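PDB 4LB8: DUF4848 domain-containing protein from Bacteroides thetaiotaomicron, which is of unknown function but is probably exported, its precursor having a predicted signal peptide of lipoprotein type. Local coordinates for residues L41-M46 with V52-S57; E20-N23 with I28-K31. All blocks are in the same frame, centred on the assembly; numbering follows the deposited sequence.

Contact 1: L41-M46 with V52-S57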
ATOM      1  N   LEU A  41      16.014 -28.436  12.714  1.00 38.06           N
ATOM      2  CA  LEU A  41      16.095 -28.671  11.271  1.00 37.34           C
ATOM      3  C   LEU A  41      15.202 -29.833  10.854  1.00 44.67           C
ATOM      4  O   LEU A  41      14.385 -29.672   9.945  1.00 45.86           O
ATOM      5  CB  LEU A  41      17.556 -28.945  10.837  1.00 36.97           C
ATOM      6  CG  LEU A  41      17.762 -29.274   9.339  1.00 39.05           C
ATOM      7  CD1 LEU A  41      17.449 -28.045   8.464  1.00 36.88           C
ATOM      8  CD2 LEU A  41      19.162 -29.754   9.092  1.00 35.93           C
ATOM      9  N   LYS A  42      15.362 -31.007  11.518  1.00 42.29           N
ATOM     10  CA  LYS A  42      14.575 -32.213  11.224  1.00 41.34           C
ATOM     11  C   LYS A  42      13.079 -31.958  11.464  1.00 42.84           C
ATOM     12  O   LYS A  42      12.293 -32.219  10.562  1.00 43.71           O
ATOM     13  CB  LYS A  42      15.058 -33.432  12.021  1.00 43.77           C
ATOM     14  CG  LYS A  42      16.537 -33.812  11.851  1.00 67.01           C
ATOM     15  CD  LYS A  42      16.852 -34.656  10.620  1.00 86.88           C
ATOM     16  CE  LYS A  42      18.332 -34.967  10.516  1.00103.43           C
ATOM     17  NZ  LYS A  42      18.628 -35.927   9.412  1.00115.32           N
ATOM     18  N   VAL A  43      12.695 -31.385  12.620  1.00 37.68           N
ATOM     19  CA  VAL A  43      11.283 -31.106  12.919  1.00 37.38           C
ATOM     20  C   VAL A  43      10.718 -29.991  12.009  1.00 43.65           C
ATOM     21  O   VAL A  43       9.637 -30.190  11.465  1.00 43.08           O
ATOM     22  CB  VAL A  43      11.026 -30.809  14.414  1.00 39.38           C
ATOM     23  CG1 VAL A  43       9.560 -30.459  14.679  1.00 38.93           C
ATOM     24  CG2 VAL A  43      11.436 -32.006  15.256  1.00 39.23           C
ATOM     25  N   SER A  44      11.440 -28.864  11.789  1.00 42.65           N
ATOM     26  CA  SER A  44      10.888 -27.807  10.927  1.00 43.69           C
ATOM     27  C   SER A  44      10.719 -28.239   9.462  1.00 50.55           C
ATOM     28  O   SER A  44       9.966 -27.579   8.759  1.00 51.40           O
ATOM     29  CB  SER A  44      11.703 -26.518  10.999  1.00 47.88           C
ATOM     30  OG  SER A  44      12.920 -26.600  10.282  1.00 60.90           O
ATOM     31  N   ALA A  45      11.338 -29.371   9.027  1.00 48.56           N
ATOM     32  CA  ALA A  45      11.274 -29.867   7.638  1.00 48.84           C
ATOM     33  C   ALA A  45      10.124 -30.847   7.381  1.00 54.07           C
ATOM     34  O   ALA A  45       9.794 -31.152   6.218  1.00 55.24           O
ATOM     35  CB  ALA A  45      12.580 -30.513   7.266  1.00 49.85           C
HETATM   36  N   MSE A  46       9.501 -31.310   8.468  1.00 48.79           N
HETATM   37  CA  MSE A  46       8.345 -32.199   8.460  1.00 47.72           C
HETATM   38  C   MSE A  46       7.072 -31.471   8.036  1.00 52.58           C
HETATM   39  O   MSE A  46       7.017 -30.237   8.042  1.00 50.52           O
HETATM   40  CB  MSE A  46       8.136 -32.750   9.872  1.00 48.77           C
HETATM   41  CG  MSE A  46       9.253 -33.658  10.348  1.00 54.58           C
HETATM   42 SE   MSE A  46       8.771 -34.347  12.075  0.75 61.05          SE
HETATM   43  CE  MSE A  46      10.527 -35.083  12.616  1.00 56.97           C
ATOM     44  N   VAL A  52       2.905 -32.416  14.446  1.00 57.48           N
ATOM     45  CA  VAL A  52       1.868 -32.594  15.466  1.00 57.92           C
ATOM     46  C   VAL A  52       1.999 -34.015  16.044  1.00 64.78           C
ATOM     47  O   VAL A  52       1.989 -34.150  17.265  1.00 66.34           O
ATOM     48  CB  VAL A  52       0.428 -32.286  14.948  1.00 61.80           C
ATOM     49  CG1 VAL A  52      -0.622 -32.535  16.027  1.00 62.59           C
ATOM     50  CG2 VAL A  52       0.310 -30.853  14.438  1.00 59.95           C
ATOM     51  N   SER A  53       2.226 -35.047  15.188  1.00 61.39           N
ATOM     52  CA  SER A  53       2.381 -36.440  15.620  1.00 61.50           C
ATOM     53  C   SER A  53       3.691 -36.692  16.350  1.00 63.92           C
ATOM     54  O   SER A  53       3.682 -37.456  17.314  1.00 64.22           O
ATOM     55  CB  SER A  53       2.256 -37.396  14.444  1.00 65.95           C
ATOM     56  OG  SER A  53       0.914 -37.371  13.990  1.00 78.30           O
ATOM     57  N   PHE A  54       4.811 -36.073  15.908  1.00 59.08           N
ATOM     58  CA  PHE A  54       6.122 -36.218  16.561  1.00 58.31           C
ATOM     59  C   PHE A  54       6.068 -35.604  17.971  1.00 62.57           C
ATOM     60  O   PHE A  54       6.684 -36.145  18.893  1.00 63.10           O
ATOM     61  CB  PHE A  54       7.255 -35.596  15.709  1.00 59.50           C
ATOM     62  CG  PHE A  54       8.578 -35.399  16.416  1.00 60.85           C
ATOM     63  CD1 PHE A  54       9.481 -36.452  16.549  1.00 65.03           C
ATOM     64  CD2 PHE A  54       8.921 -34.164  16.960  1.00 62.15           C
ATOM     65  CE1 PHE A  54      10.699 -36.275  17.222  1.00 65.14           C
ATOM     66  CE2 PHE A  54      10.131 -33.992  17.643  1.00 64.62           C
ATOM     67  CZ  PHE A  54      11.017 -35.045  17.760  1.00 63.15           C
ATOM     68  N   LEU A  55       5.293 -34.503  18.142  1.00 58.17           N
ATOM     69  CA  LEU A  55       5.109 -33.840  19.436  1.00 57.66           C
ATOM     70  C   LEU A  55       4.155 -34.645  20.326  1.00 63.35           C
ATOM     71  O   LEU A  55       4.336 -34.656  21.544  1.00 62.19           O
ATOM     72  CB  LEU A  55       4.617 -32.386  19.266  1.00 56.77           C
ATOM     73  CG  LEU A  55       5.667 -31.393  18.742  1.00 59.17           C
ATOM     74  CD1 LEU A  55       5.021 -30.118  18.281  1.00 59.19           C
ATOM     75  CD2 LEU A  55       6.762 -31.136  19.763  1.00 59.09           C
ATOM     76  N   ASN A  56       3.163 -35.337  19.712  1.00 62.18           N
ATOM     77  CA  ASN A  56       2.217 -36.214  20.415  1.00 63.84           C
ATOM     78  C   ASN A  56       2.969 -37.431  20.928  1.00 68.16           C
ATOM     79  O   ASN A  56       2.695 -37.878  22.042  1.00 68.98           O
ATOM     80  CB  ASN A  56       1.030 -36.624  19.518  1.00 67.62           C
ATOM     81  CG  ASN A  56       0.073 -35.506  19.112  1.00 94.19           C
ATOM     82  OD1 ASN A  56       0.147 -34.350  19.574  1.00 82.80           O
ATOM     83  ND2 ASN A  56      -0.837 -35.822  18.188  1.00 89.00           N
ATOM     84  N   SER A  57       3.981 -37.910  20.148  1.00 64.04           N
ATOM     85  CA  SER A  57       4.893 -39.015  20.511  1.00 63.59           C
ATOM     86  C   SER A  57       5.618 -38.708  21.807  1.00 67.19           C
ATOM     87  O   SER A  57       5.869 -39.619  22.598  1.00 68.37           O
ATOM     88  CB  SER A  57       5.946 -39.250  19.426  1.00 65.16           C
ATOM     89  OG  SER A  57       5.384 -39.535  18.157  1.00 77.19           O
TER
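The ring of F54 is met from one side of its plane by both V43 and M46, and this one aromatic carries nearly the whole contact. V43 meets it with a single methyl: CG2 lies 3.4 Å from F54 CE2 and 3.7 Å from F54 CD2, oblique to the ring, and the two side chains run roughly perpendicular. M46, a selenomethionine, comes over the face. Its chain runs out straight from CG, which carries the selenium to 4.1 Å from F54 CB and the terminal CE to 4.2 Å above the ring plane, displaced from the ring centre. SE itself sits 5.2 Å from the F54 ring centroid and 38° off the normal, an oblique Met-aromatic contact. The first torsion of F54, with CG opposite the backbone N (chi1 166°), brings the ring to both partners. No hydrogen bond joins the two segments, although Q51, just before the second, donates from NE2 to V43 O. The contact closes the turn between helices 33-44 and 48-57; V43 also packs on Y125 and F126, L55 rests on I65 of helix 63-80, and the backbone O of S44 accepts a bond from K257 of the second subunit.

Contact 2: E20-N23 with I28-K31; sequences EVIN and IKFK
E20 and K29 face each other as an antiparallel hydrogen-bonded pair, and both hydrogen bonds between the two segments belong to them. E20 N donates to K29 O at 2.9 Å, while K29 N returns a shorter bond of 2.7 Å to E20 O. E20 O also receives a CA-H...O contact from I28 CA. Beyond the backbone, the side chains of E20 and K29 run side by side in the same direction; the glutamate is stretched out, whereas the lysine kinks in its outer half. Their touch is between carboxylate oxygen and methylene, E20 OE1 to K29 CD at 3.5 Å, rather than between charges: E20 OE1 stays 5.4 Å from K29 NZ, which is hydrogen-bonded instead to the backbone O of G136. The opposite charges may still attract weakly at that separation.

V21 follows on the other face of the sheet, in a non-hydrogen-bonded pair with I28. Here the touch is methyl to methyl, V21 CG2 to I28 CD1 at 3.9 Å, and both side chains also pack on F60. At I22 the first torsion (chi1 69°) sets CG1 between the backbone N and the carbonyl carbon; CD1 at the end of that branch comes within 4.2 Å of K29 NZ, an apolar flank beside the ammonium group. I22 packs on M134 of strand 132-135 as well.

After N23 the chain turns back, with N23 O accepting a bond from the hydroxyl of T26. The arrangement is a beta hairpin, in which the short segments 20-22 and 28-30 run at 136° between their N-to-C directions, antiparallel with a marked twist. Strand 19-22 forms an outer edge of a four-stranded mixed sheet, and strand 27-30 joins it to strand 132-135.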
ATOM      1  N   GLU A  20      14.570 -34.849  25.507  1.00 62.32           N
ATOM      2  CA  GLU A  20      14.025 -35.351  26.760  1.00 60.86           C
ATOM      3  C   GLU A  20      12.935 -34.407  27.252  1.00 61.42           C
ATOM      4  O   GLU A  20      13.147 -33.197  27.296  1.00 60.02           O
ATOM      5  CB  GLU A  20      15.160 -35.481  27.789  1.00 61.98           C
ATOM      6  CG  GLU A  20      14.809 -36.293  29.016  1.00 75.96           C
ATOM      7  CD  GLU A  20      15.811 -36.246  30.157  1.00103.29           C
ATOM      8  OE1 GLU A  20      16.922 -35.695  29.971  1.00102.00           O
ATOM      9  OE2 GLU A  20      15.478 -36.766  31.246  1.00 98.27           O
ATOM     10  N   VAL A  21      11.768 -34.957  27.598  1.00 57.14           N
ATOM     11  CA  VAL A  21      10.659 -34.177  28.144  1.00 56.65           C
ATOM     12  C   VAL A  21      10.741 -34.336  29.667  1.00 61.84           C
ATOM     13  O   VAL A  21      10.674 -35.461  30.175  1.00 61.76           O
ATOM     14  CB  VAL A  21       9.248 -34.520  27.570  1.00 60.35           C
ATOM     15  CG1 VAL A  21       8.281 -33.366  27.794  1.00 59.39           C
ATOM     16  CG2 VAL A  21       9.300 -34.891  26.084  1.00 59.76           C
ATOM     17  N   ILE A  22      10.965 -33.216  30.388  1.00 57.85           N
ATOM     18  CA  ILE A  22      11.119 -33.232  31.844  1.00 57.18           C
ATOM     19  C   ILE A  22      10.032 -32.365  32.519  1.00 61.13           C
ATOM     20  O   ILE A  22       9.130 -31.863  31.847  1.00 58.72           O
ATOM     21  CB  ILE A  22      12.571 -32.810  32.258  1.00 59.16           C
ATOM     22  CG1 ILE A  22      12.878 -31.315  31.969  1.00 58.31           C
ATOM     23  CG2 ILE A  22      13.620 -33.744  31.629  1.00 58.91           C
ATOM     24  CD1 ILE A  22      14.070 -30.696  32.783  1.00 60.14           C
ATOM     25  N   ASN A  23      10.122 -32.237  33.862  1.00 61.10           N
ATOM     26  CA  ASN A  23       9.259 -31.459  34.759  1.00 62.53           C
ATOM     27  C   ASN A  23       7.771 -31.793  34.536  1.00 70.35           C
ATOM     28  O   ASN A  23       6.907 -30.910  34.537  1.00 70.84           O
ATOM     29  CB  ASN A  23       9.545 -29.953  34.604  1.00 60.51           C
ATOM     30  CG  ASN A  23      10.983 -29.563  34.886  1.00 76.57           C
ATOM     31  OD1 ASN A  23      11.805 -30.355  35.378  1.00 67.62           O
ATOM     32  ND2 ASN A  23      11.316 -28.316  34.594  1.00 66.05           N
ATOM     33  N   ILE A  28      11.041 -29.207  27.493  1.00 50.61           N
ATOM     34  CA  ILE A  28      11.869 -29.946  26.527  1.00 49.93           C
ATOM     35  C   ILE A  28      13.329 -29.666  26.905  1.00 50.22           C
ATOM     36  O   ILE A  28      13.708 -28.506  27.066  1.00 48.44           O
ATOM     37  CB  ILE A  28      11.561 -29.594  25.027  1.00 53.26           C
ATOM     38  CG1 ILE A  28      10.229 -30.193  24.534  1.00 54.79           C
ATOM     39  CG2 ILE A  28      12.712 -29.988  24.085  1.00 53.88           C
ATOM     40  CD1 ILE A  28      10.204 -31.689  24.120  1.00 66.77           C
ATOM     41  N   LYS A  29      14.134 -30.720  27.059  1.00 46.76           N
ATOM     42  CA  LYS A  29      15.554 -30.603  27.354  1.00 45.89           C
ATOM     43  C   LYS A  29      16.346 -31.255  26.225  1.00 48.78           C
ATOM     44  O   LYS A  29      16.054 -32.383  25.848  1.00 47.52           O
ATOM     45  CB  LYS A  29      15.895 -31.236  28.719  1.00 48.97           C
ATOM     46  CG  LYS A  29      17.367 -31.147  29.148  1.00 54.38           C
ATOM     47  CD  LYS A  29      17.698 -32.256  30.138  1.00 72.12           C
ATOM     48  CE  LYS A  29      18.736 -31.918  31.198  1.00 90.48           C
ATOM     49  NZ  LYS A  29      18.210 -30.986  32.249  1.00 94.89           N
ATOM     50  N   PHE A  30      17.316 -30.523  25.667  1.00 46.03           N
ATOM     51  CA  PHE A  30      18.232 -31.026  24.650  1.00 46.10           C
ATOM     52  C   PHE A  30      19.548 -31.353  25.330  1.00 51.85           C
ATOM     53  O   PHE A  30      19.854 -30.771  26.376  1.00 51.53           O
ATOM     54  CB  PHE A  30      18.425 -30.016  23.506  1.00 47.37           C
ATOM     55  CG  PHE A  30      17.172 -29.802  22.698  1.00 49.31           C
ATOM     56  CD1 PHE A  30      16.732 -30.769  21.792  1.00 52.34           C
ATOM     57  CD2 PHE A  30      16.405 -28.648  22.863  1.00 50.24           C
ATOM     58  CE1 PHE A  30      15.556 -30.579  21.059  1.00 53.08           C
ATOM     59  CE2 PHE A  30      15.234 -28.461  22.123  1.00 52.61           C
ATOM     60  CZ  PHE A  30      14.822 -29.421  21.220  1.00 50.96           C
ATOM     61  N   LYS A  31      20.304 -32.306  24.772  1.00 51.22           N
ATOM     62  CA  LYS A  31      21.598 -32.759  25.310  1.00 52.55           C
ATOM     63  C   LYS A  31      22.614 -31.603  25.236  1.00 55.66           C
ATOM     64  O   LYS A  31      23.258 -31.296  26.239  1.00 55.32           O
ATOM     65  CB  LYS A  31      22.086 -34.015  24.539  1.00 56.16           C
ATOM     66  CG  LYS A  31      23.470 -34.549  24.907  1.00 78.86           C
ATOM     67  CD  LYS A  31      23.774 -35.883  24.204  1.00 92.80           C
ATOM     68  CE  LYS A  31      24.739 -35.770  23.039  1.00105.88           C
ATOM     69  NZ  LYS A  31      26.156 -35.670  23.489  1.00114.26           N
TER

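Contact 2 comes first along the chain, and both of its segments precede contact 1 in the sequence: the hairpin strand 27-30 leads directly into helix 33-44, whose last turn and the residues after it pack against helix 48-57. The centres of the two contacts lie about 15 Å apart and their nearest atoms about 6 Å apart, so the two do not touch. F126 bridges the gap, packing on V43 of contact 1 and meeting F30 of strand 27-30 edge-to-face. The hairpin of strands 19-22 and 27-30 and the pair of helices 33-44 and 48-57 are thus linked into one N-terminal unit. Contact 1 borders the second subunit, whereas no other chain of the assembly touches contact 2.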